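Local coordinates for uncharacterized protein VPA0106 (PDB 3U07), which is of unknown function, a DUF1254 and DUF1214 family protein whose sequence probably carries a signal peptide, at residues L89-E94 with F138-W143; Y119-F124 with V155-N160. The protein carries 2 engineered substitutions. All coordinates share one frame; numbering follows the deposited sequence.

Interaction 1. Residues L89-E94 with F138-W143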
ATOM      1  N   LEU A  89       6.480   2.847  12.928  1.00 16.63           N
ATOM      2  CA  LEU A  89       6.173   3.515  14.180  1.00 16.16           C
ATOM      3  C   LEU A  89       6.048   2.446  15.254  1.00 19.71           C
ATOM      4  O   LEU A  89       5.667   1.309  14.966  1.00 26.42           O
ATOM      5  CB  LEU A  89       4.834   4.255  14.070  1.00 17.46           C
ATOM      6  CG  LEU A  89       4.735   5.734  13.689  1.00 26.75           C
ATOM      7  CD1 LEU A  89       5.869   6.160  12.787  1.00 18.35           C
ATOM      8  CD2 LEU A  89       3.379   5.972  13.048  1.00 25.06           C
ATOM      9  N   ASP A  90       6.385   2.806  16.487  1.00 18.53           N
ATOM     10  CA  ASP A  90       6.238   1.888  17.614  1.00 15.37           C
ATOM     11  C   ASP A  90       5.631   2.744  18.702  1.00 19.52           C
ATOM     12  O   ASP A  90       6.287   3.643  19.226  1.00 20.56           O
ATOM     13  CB  ASP A  90       7.580   1.325  18.081  1.00 16.34           C
ATOM     14  CG  ASP A  90       7.456   0.524  19.372  1.00 21.22           C
ATOM     15  OD1 ASP A  90       6.337   0.081  19.710  1.00 22.35           O
ATOM     16  OD2 ASP A  90       8.482   0.328  20.048  1.00 26.95           O
ATOM     17  N   VAL A  91       4.371   2.478  19.027  1.00 16.94           N
ATOM     18  CA  VAL A  91       3.674   3.260  20.043  1.00 14.51           C
ATOM     19  C   VAL A  91       3.478   2.498  21.358  1.00 18.36           C
ATOM     20  O   VAL A  91       2.708   2.924  22.219  1.00 17.40           O
ATOM     21  CB  VAL A  91       2.292   3.711  19.517  1.00 14.72           C
ATOM     22  CG1 VAL A  91       2.460   4.494  18.207  1.00 14.61           C
ATOM     23  CG2 VAL A  91       1.397   2.494  19.286  1.00 16.18           C
ATOM     24  N   ALA A  92       4.183   1.380  21.509  1.00 18.42           N
ATOM     25  CA  ALA A  92       4.072   0.560  22.715  1.00 22.02           C
ATOM     26  C   ALA A  92       4.343   1.328  24.007  1.00 22.86           C
ATOM     27  O   ALA A  92       3.529   1.308  24.923  1.00 28.27           O
ATOM     28  CB  ALA A  92       5.018  -0.641  22.631  1.00 19.45           C
ATOM     29  N   ALA A  93       5.488   2.001  24.076  1.00 21.58           N
ATOM     30  CA  ALA A  93       5.860   2.735  25.284  1.00 26.29           C
ATOM     31  C   ALA A  93       5.053   4.004  25.469  1.00 24.32           C
ATOM     32  O   ALA A  93       4.697   4.362  26.586  1.00 20.11           O
ATOM     33  CB  ALA A  93       7.354   3.064  25.260  1.00 27.88           C
ATOM     34  N   GLU A  94       4.763   4.680  24.363  1.00 21.01           N
ATOM     35  CA  GLU A  94       4.007   5.920  24.404  1.00 20.41           C
ATOM     36  C   GLU A  94       3.609   6.326  22.983  1.00 23.58           C
ATOM     37  O   GLU A  94       4.105   5.760  22.012  1.00 21.55           O
ATOM     38  CB  GLU A  94       4.867   7.022  25.028  1.00 20.16           C
ATOM     39  CG  GLU A  94       6.144   7.290  24.246  1.00 27.13           C
ATOM     40  CD  GLU A  94       6.922   8.468  24.789  1.00 28.20           C
ATOM     41  OE1 GLU A  94       6.292   9.498  25.089  1.00 28.26           O
ATOM     42  OE2 GLU A  94       8.161   8.369  24.901  1.00 30.64           O
ATOM     43  N   PHE A 138      -0.228   9.199  16.795  1.00 13.06           N
ATOM     44  CA  PHE A 138      -0.637   7.808  16.746  1.00 15.34           C
ATOM     45  C   PHE A 138      -0.451   7.255  18.149  1.00 16.94           C
ATOM     46  O   PHE A 138       0.639   7.339  18.716  1.00 13.72           O
ATOM     47  CB  PHE A 138       0.234   7.037  15.751  1.00 15.92           C
ATOM     48  CG  PHE A 138       0.089   7.520  14.347  1.00 16.19           C
ATOM     49  CD1 PHE A 138       0.694   8.707  13.942  1.00 13.57           C
ATOM     50  CD2 PHE A 138      -0.719   6.829  13.446  1.00 14.85           C
ATOM     51  CE1 PHE A 138       0.496   9.206  12.656  1.00 18.40           C
ATOM     52  CE2 PHE A 138      -0.927   7.316  12.155  1.00 17.49           C
ATOM     53  CZ  PHE A 138      -0.320   8.507  11.761  1.00 20.75           C
ATOM     54  N   ALA A 139      -1.518   6.700  18.711  1.00 14.84           N
ATOM     55  CA  ALA A 139      -1.450   6.153  20.056  1.00 18.23           C
ATOM     56  C   ALA A 139      -2.075   4.781  20.098  1.00 20.76           C
ATOM     57  O   ALA A 139      -2.969   4.474  19.300  1.00 18.29           O
ATOM     58  CB  ALA A 139      -2.170   7.087  21.040  1.00 19.90           C
ATOM     59  N   ALA A 140      -1.578   3.968  21.029  1.00 15.84           N
ATOM     60  CA  ALA A 140      -2.101   2.656  21.180  1.00 18.86           C
ATOM     61  C   ALA A 140      -3.517   2.860  21.591  1.00 21.92           C
ATOM     62  O   ALA A 140      -3.903   3.863  22.257  1.00 19.49           O
ATOM     63  CB  ALA A 140      -1.382   1.834  22.221  1.00 15.87           C
ATOM     64  N   GLN A 141      -4.292   1.917  21.160  1.00 22.91           N
ATOM     65  CA  GLN A 141      -5.675   1.949  21.449  1.00 28.13           C
ATOM     66  C   GLN A 141      -6.021   2.129  22.931  1.00 26.10           C
ATOM     67  O   GLN A 141      -6.980   2.833  23.224  1.00 30.13           O
ATOM     68  CB  GLN A 141      -6.249   0.697  20.844  1.00 27.84           C
ATOM     69  CG  GLN A 141      -7.731   0.651  20.943  1.00 28.41           C
ATOM     70  CD  GLN A 141      -8.413   1.715  20.099  1.00 28.63           C
ATOM     71  OE1 GLN A 141      -8.832   2.752  20.596  1.00 33.52           O
ATOM     72  NE2 GLN A 141      -8.528   1.452  18.808  1.00 27.09           N
ATOM     73  N   ASP A 142      -5.251   1.495  23.831  1.00 29.38           N
ATOM     74  CA  ASP A 142      -5.449   1.519  25.300  1.00 42.17           C
ATOM     75  C   ASP A 142      -4.700   2.667  26.012  1.00 34.55           C
ATOM     76  O   ASP A 142      -4.774   2.818  27.235  1.00 35.01           O
ATOM     77  CB  ASP A 142      -4.926   0.210  25.917  1.00 55.45           C
ATOM     78  CG  ASP A 142      -3.462  -0.059  25.538  1.00 70.78           C
ATOM     79  OD1 ASP A 142      -3.220  -0.881  24.625  1.00 80.28           O
ATOM     80  OD2 ASP A 142      -2.557   0.563  26.143  1.00 68.70           O
ATOM     81  N   TRP A 143      -3.952   3.462  25.261  1.00 25.61           N
ATOM     82  CA  TRP A 143      -3.185   4.521  25.893  1.00 24.49           C
ATOM     83  C   TRP A 143      -4.039   5.532  26.653  1.00 18.58           C
ATOM     84  O   TRP A 143      -4.947   6.147  26.101  1.00 20.34           O
ATOM     85  CB  TRP A 143      -2.327   5.250  24.872  1.00 21.86           C
ATOM     86  CG  TRP A 143      -1.523   6.338  25.500  1.00 25.10           C
ATOM     87  CD1 TRP A 143      -0.408   6.196  26.276  1.00 29.91           C
ATOM     88  CD2 TRP A 143      -1.788   7.741  25.428  1.00 23.15           C
ATOM     89  NE1 TRP A 143       0.040   7.429  26.691  1.00 31.99           N
ATOM     90  CE2 TRP A 143      -0.792   8.395  26.186  1.00 25.56           C
ATOM     91  CE3 TRP A 143      -2.775   8.510  24.799  1.00 24.68           C
ATOM     92  CZ2 TRP A 143      -0.749   9.782  26.324  1.00 22.13           C
ATOM     93  CZ3 TRP A 143      -2.733   9.893  24.938  1.00 28.49           C
ATOM     94  CH2 TRP A 143      -1.728  10.513  25.697  1.00 23.90           C
TER
HETATM   95  O   HOH W   1       0.671   4.680  22.737  1.00 18.00           O
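A water molecule bridges Val91 and Ala140: it donates to Val91 O at 2.7 Å and accepts from Ala140 N at 2.9 Å. The two backbones thus share a solvent link just where the isopropyl group of Val91 lies against segment 138-143. Its two methyls divide the work. CG1, anti to the carbonyl carbon (chi1 -56°), reaches Phe138 O at 3.4 Å, while CG2 packs on Ala140 CB at 4.1 Å. Two residues earlier on each segment, Leu89 CD2 sits over one face of the Phe138 ring as a CH-pi contact, 4.0 Å from the centroid and displaced toward the rim near CG and CD1; the two side chains cross at about a right angle. This joins the ends of strands 82-90 and 134-140, which belong to two different four-stranded sheets packed together, and Val96 of strand 96-100 touches Leu89, Val91 and Phe138 in the same apolar layer. Where the strands end, both segments turn. Asp90 OD1 takes Ala92 N at 3.1 Å from above the carboxylate plane, an Asx turn, and also forms a salt bridge with Arg205. A type I turn runs from Ala140 to Trp143, closed by Trp143 N to Ala140 O at 3.0 Å.

Interaction 2. Residues Y119-F124 with V155-N160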
ATOM      1  N   TYR A 119      -4.539  -3.543   8.007  1.00 18.10           N
ATOM      2  CA  TYR A 119      -5.640  -2.589   7.868  1.00 16.40           C
ATOM      3  C   TYR A 119      -5.056  -1.188   7.788  1.00 19.49           C
ATOM      4  O   TYR A 119      -4.170  -0.837   8.571  1.00 17.28           O
ATOM      5  CB  TYR A 119      -6.577  -2.594   9.079  1.00 13.97           C
ATOM      6  CG  TYR A 119      -7.458  -3.796   9.212  1.00 16.92           C
ATOM      7  CD1 TYR A 119      -7.129  -4.829  10.084  1.00 15.04           C
ATOM      8  CD2 TYR A 119      -8.636  -3.898   8.476  1.00 17.36           C
ATOM      9  CE1 TYR A 119      -7.950  -5.935  10.222  1.00 18.79           C
ATOM     10  CE2 TYR A 119      -9.467  -5.002   8.607  1.00 17.77           C
ATOM     11  CZ  TYR A 119      -9.116  -6.017   9.482  1.00 22.16           C
ATOM     12  OH  TYR A 119      -9.925  -7.119   9.615  1.00 19.79           O
ATOM     13  N   THR A 120      -5.536  -0.389   6.843  1.00 19.70           N
ATOM     14  CA  THR A 120      -5.077   0.990   6.756  1.00 18.03           C
ATOM     15  C   THR A 120      -5.763   1.687   7.948  1.00 18.41           C
ATOM     16  O   THR A 120      -6.968   1.523   8.151  1.00 22.42           O
ATOM     17  CB  THR A 120      -5.526   1.645   5.428  1.00 18.22           C
ATOM     18  OG1 THR A 120      -4.650   1.224   4.369  1.00 16.06           O
ATOM     19  CG2 THR A 120      -5.502   3.163   5.540  1.00 18.59           C
ATOM     20  N   ASN A 121      -5.002   2.410   8.765  1.00 21.13           N
ATOM     21  CA  ASN A 121      -5.610   3.099   9.904  1.00 15.97           C
ATOM     22  C   ASN A 121      -5.475   4.612   9.818  1.00 21.17           C
ATOM     23  O   ASN A 121      -5.924   5.340  10.700  1.00 19.59           O
ATOM     24  CB  ASN A 121      -5.061   2.580  11.248  1.00 15.53           C
ATOM     25  CG  ASN A 121      -3.536   2.571  11.326  1.00 19.54           C
ATOM     26  OD1 ASN A 121      -2.842   3.248  10.566  1.00 19.02           O
ATOM     27  ND2 ASN A 121      -3.013   1.809  12.281  1.00 20.79           N
ATOM     28  N   ALA A 122      -4.856   5.085   8.745  1.00 22.54           N
ATOM     29  CA  ALA A 122      -4.728   6.516   8.526  1.00 22.88           C
ATOM     30  C   ALA A 122      -4.310   6.802   7.093  1.00 24.67           C
ATOM     31  O   ALA A 122      -3.454   6.115   6.527  1.00 18.25           O
ATOM     32  CB  ALA A 122      -3.729   7.127   9.494  1.00 22.84           C
ATOM     33  N   ALA A 123      -4.936   7.813   6.506  1.00 19.37           N
ATOM     34  CA  ALA A 123      -4.623   8.230   5.148  1.00 18.87           C
ATOM     35  C   ALA A 123      -4.878   9.729   5.074  1.00 22.03           C
ATOM     36  O   ALA A 123      -5.924  10.164   4.597  1.00 24.42           O
ATOM     37  CB  ALA A 123      -5.510   7.494   4.142  1.00 17.08           C
ATOM     38  N   PHE A 124      -3.936  10.512   5.588  1.00 15.96           N
ATOM     39  CA  PHE A 124      -4.057  11.963   5.557  1.00 19.66           C
ATOM     40  C   PHE A 124      -3.446  12.400   4.238  1.00 17.20           C
ATOM     41  O   PHE A 124      -2.341  11.978   3.894  1.00 20.33           O
ATOM     42  CB  PHE A 124      -3.284  12.596   6.719  1.00 18.65           C
ATOM     43  CG  PHE A 124      -3.803  12.206   8.073  1.00 20.93           C
ATOM     44  CD1 PHE A 124      -5.070  12.615   8.491  1.00 17.95           C
ATOM     45  CD2 PHE A 124      -3.034  11.412   8.926  1.00 21.40           C
ATOM     46  CE1 PHE A 124      -5.564  12.238   9.740  1.00 23.27           C
ATOM     47  CE2 PHE A 124      -3.517  11.031  10.176  1.00 18.66           C
ATOM     48  CZ  PHE A 124      -4.787  11.443  10.587  1.00 19.54           C
ATOM     49  N   VAL A 155      -4.721   9.243  15.951  1.00 18.85           N
ATOM     50  CA  VAL A 155      -5.021   7.959  15.327  1.00 13.74           C
ATOM     51  C   VAL A 155      -4.813   6.847  16.355  1.00 19.99           C
ATOM     52  O   VAL A 155      -3.693   6.635  16.828  1.00 20.80           O
ATOM     53  CB  VAL A 155      -4.085   7.661  14.139  1.00 16.10           C
ATOM     54  CG1 VAL A 155      -4.447   6.313  13.527  1.00 13.46           C
ATOM     55  CG2 VAL A 155      -4.170   8.769  13.116  1.00 19.59           C
ATOM     56  N   ARG A 156      -5.888   6.152  16.713  1.00 13.20           N
ATOM     57  CA  ARG A 156      -5.786   5.042  17.660  1.00 13.40           C
ATOM     58  C   ARG A 156      -5.420   3.799  16.853  1.00 15.98           C
ATOM     59  O   ARG A 156      -6.124   3.448  15.907  1.00 21.18           O
ATOM     60  CB  ARG A 156      -7.121   4.829  18.375  1.00 14.05           C
ATOM     61  CG  ARG A 156      -7.484   5.959  19.331  1.00 19.69           C
ATOM     62  CD  ARG A 156      -6.644   5.902  20.608  1.00 19.62           C
ATOM     63  NE  ARG A 156      -6.908   7.046  21.484  1.00 24.16           N
ATOM     64  CZ  ARG A 156      -6.403   7.196  22.707  1.00 25.99           C
ATOM     65  NH1 ARG A 156      -5.599   6.272  23.222  1.00 19.30           N
ATOM     66  NH2 ARG A 156      -6.703   8.276  23.419  1.00 19.45           N
ATOM     67  N   VAL A 157      -4.322   3.135  17.209  1.00 12.37           N
ATOM     68  CA  VAL A 157      -3.894   1.953  16.462  1.00 11.84           C
ATOM     69  C   VAL A 157      -4.005   0.674  17.288  1.00 17.95           C
ATOM     70  O   VAL A 157      -3.780   0.673  18.502  1.00 16.15           O
ATOM     71  CB  VAL A 157      -2.438   2.124  15.923  1.00 13.35           C
ATOM     72  CG1 VAL A 157      -2.342   3.403  15.086  1.00 14.45           C
ATOM     73  CG2 VAL A 157      -1.435   2.177  17.073  1.00 14.32           C
ATOM     74  N   ASP A 158      -4.359  -0.417  16.617  1.00 14.39           N
ATOM     75  CA  ASP A 158      -4.542  -1.694  17.290  1.00 14.91           C
ATOM     76  C   ASP A 158      -3.313  -2.579  17.391  1.00 23.74           C
ATOM     77  O   ASP A 158      -3.338  -3.589  18.093  1.00 22.50           O
ATOM     78  CB  ASP A 158      -5.706  -2.445  16.647  1.00 20.44           C
ATOM     79  CG  ASP A 158      -7.042  -1.769  16.919  1.00 30.02           C
ATOM     80  OD1 ASP A 158      -7.745  -1.433  15.952  1.00 29.25           O
ATOM     81  OD2 ASP A 158      -7.390  -1.574  18.102  1.00 29.96           O
ATOM     82  N   SER A 159      -2.252  -2.219  16.671  1.00 17.39           N
ATOM     83  CA  SER A 159      -0.990  -2.948  16.766  1.00 18.38           C
ATOM     84  C   SER A 159       0.013  -1.878  17.202  1.00 19.42           C
ATOM     85  O   SER A 159      -0.071  -0.734  16.753  1.00 17.74           O
ATOM     86  CB  SER A 159      -0.571  -3.567  15.422  1.00 13.10           C
ATOM     87  OG  SER A 159      -0.218  -2.584  14.462  1.00 15.95           O
ATOM     88  N   ASN A 160       0.940  -2.219  18.092  1.00 18.62           N
ATOM     89  CA  ASN A 160       1.905  -1.223  18.549  1.00 16.21           C
ATOM     90  C   ASN A 160       2.879  -0.836  17.452  1.00 19.14           C
ATOM     91  O   ASN A 160       3.434   0.259  17.466  1.00 16.86           O
ATOM     92  CB  ASN A 160       2.656  -1.716  19.784  1.00 16.99           C
ATOM     93  CG  ASN A 160       1.755  -1.831  20.996  1.00 22.09           C
ATOM     94  OD1 ASN A 160       0.832  -1.035  21.168  1.00 19.33           O
ATOM     95  ND2 ASN A 160       2.028  -2.813  21.854  1.00 22.18           N
TER
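Val155 spreads its two methyls over three residues of the facing strand. CG2 meets the edge of the Phe124 ring near its plane, 3.7 Å from CZ, and also rests on Ala122 CB at 4.0 Å. With CG1 anti to the backbone N (chi1 -180°), that second methyl comes against the backbone carbonyl Asn121 O at 3.3 Å. Farther along, Val157 CG1 lies 4.0 Å from Asn121 CG, the side chain of Asn121 crossing that of Val157 obliquely. All of this is apolar or van der Waals contact between strands of separate sheets: the axes of the short strand segments 120-124 and 155-157 pass 7.5 Å apart, at 157° between their directions, close to antiparallel but too far apart for backbone pairing. In the first of these strands a classic beta bulge places Asn121 and Ala122 both opposite Thr113 of strand 109-115, and both residues point their CB atoms at the Val155 strand. The Phe124 ring in turn stacks on Phe136. Behind Val155, backbone bonding to Met137 and Ala139 holds its strand alongside 134-140, and Phe138 from there touches both Val155 and Ala122.

The centres of interactions 1 and 2 lie about 10 Å apart, and their segments alternate along the chain: 89-94, 119-124, 138-143, 155-160. Each contact spans the same two sheets. Strands 82-90 and 120-125 are the outermost strands of an antiparallel sheet that also holds 109-115 and 161-169, whereas 134-140 and 153-157 are parallel neighbours in a mixed sheet with 96-100. Probable backbone hydrogen bonds link the interactions, Val157 N to Ala139 O (2.8 Å) and Val91 N to Asn160 O (2.9 Å). Residues 155-160 thus pair with 134-140, then bond to Val91, just past strand 82-90, before the chain enters 161-169, passing from one sheet to the other within the DUF1254 region.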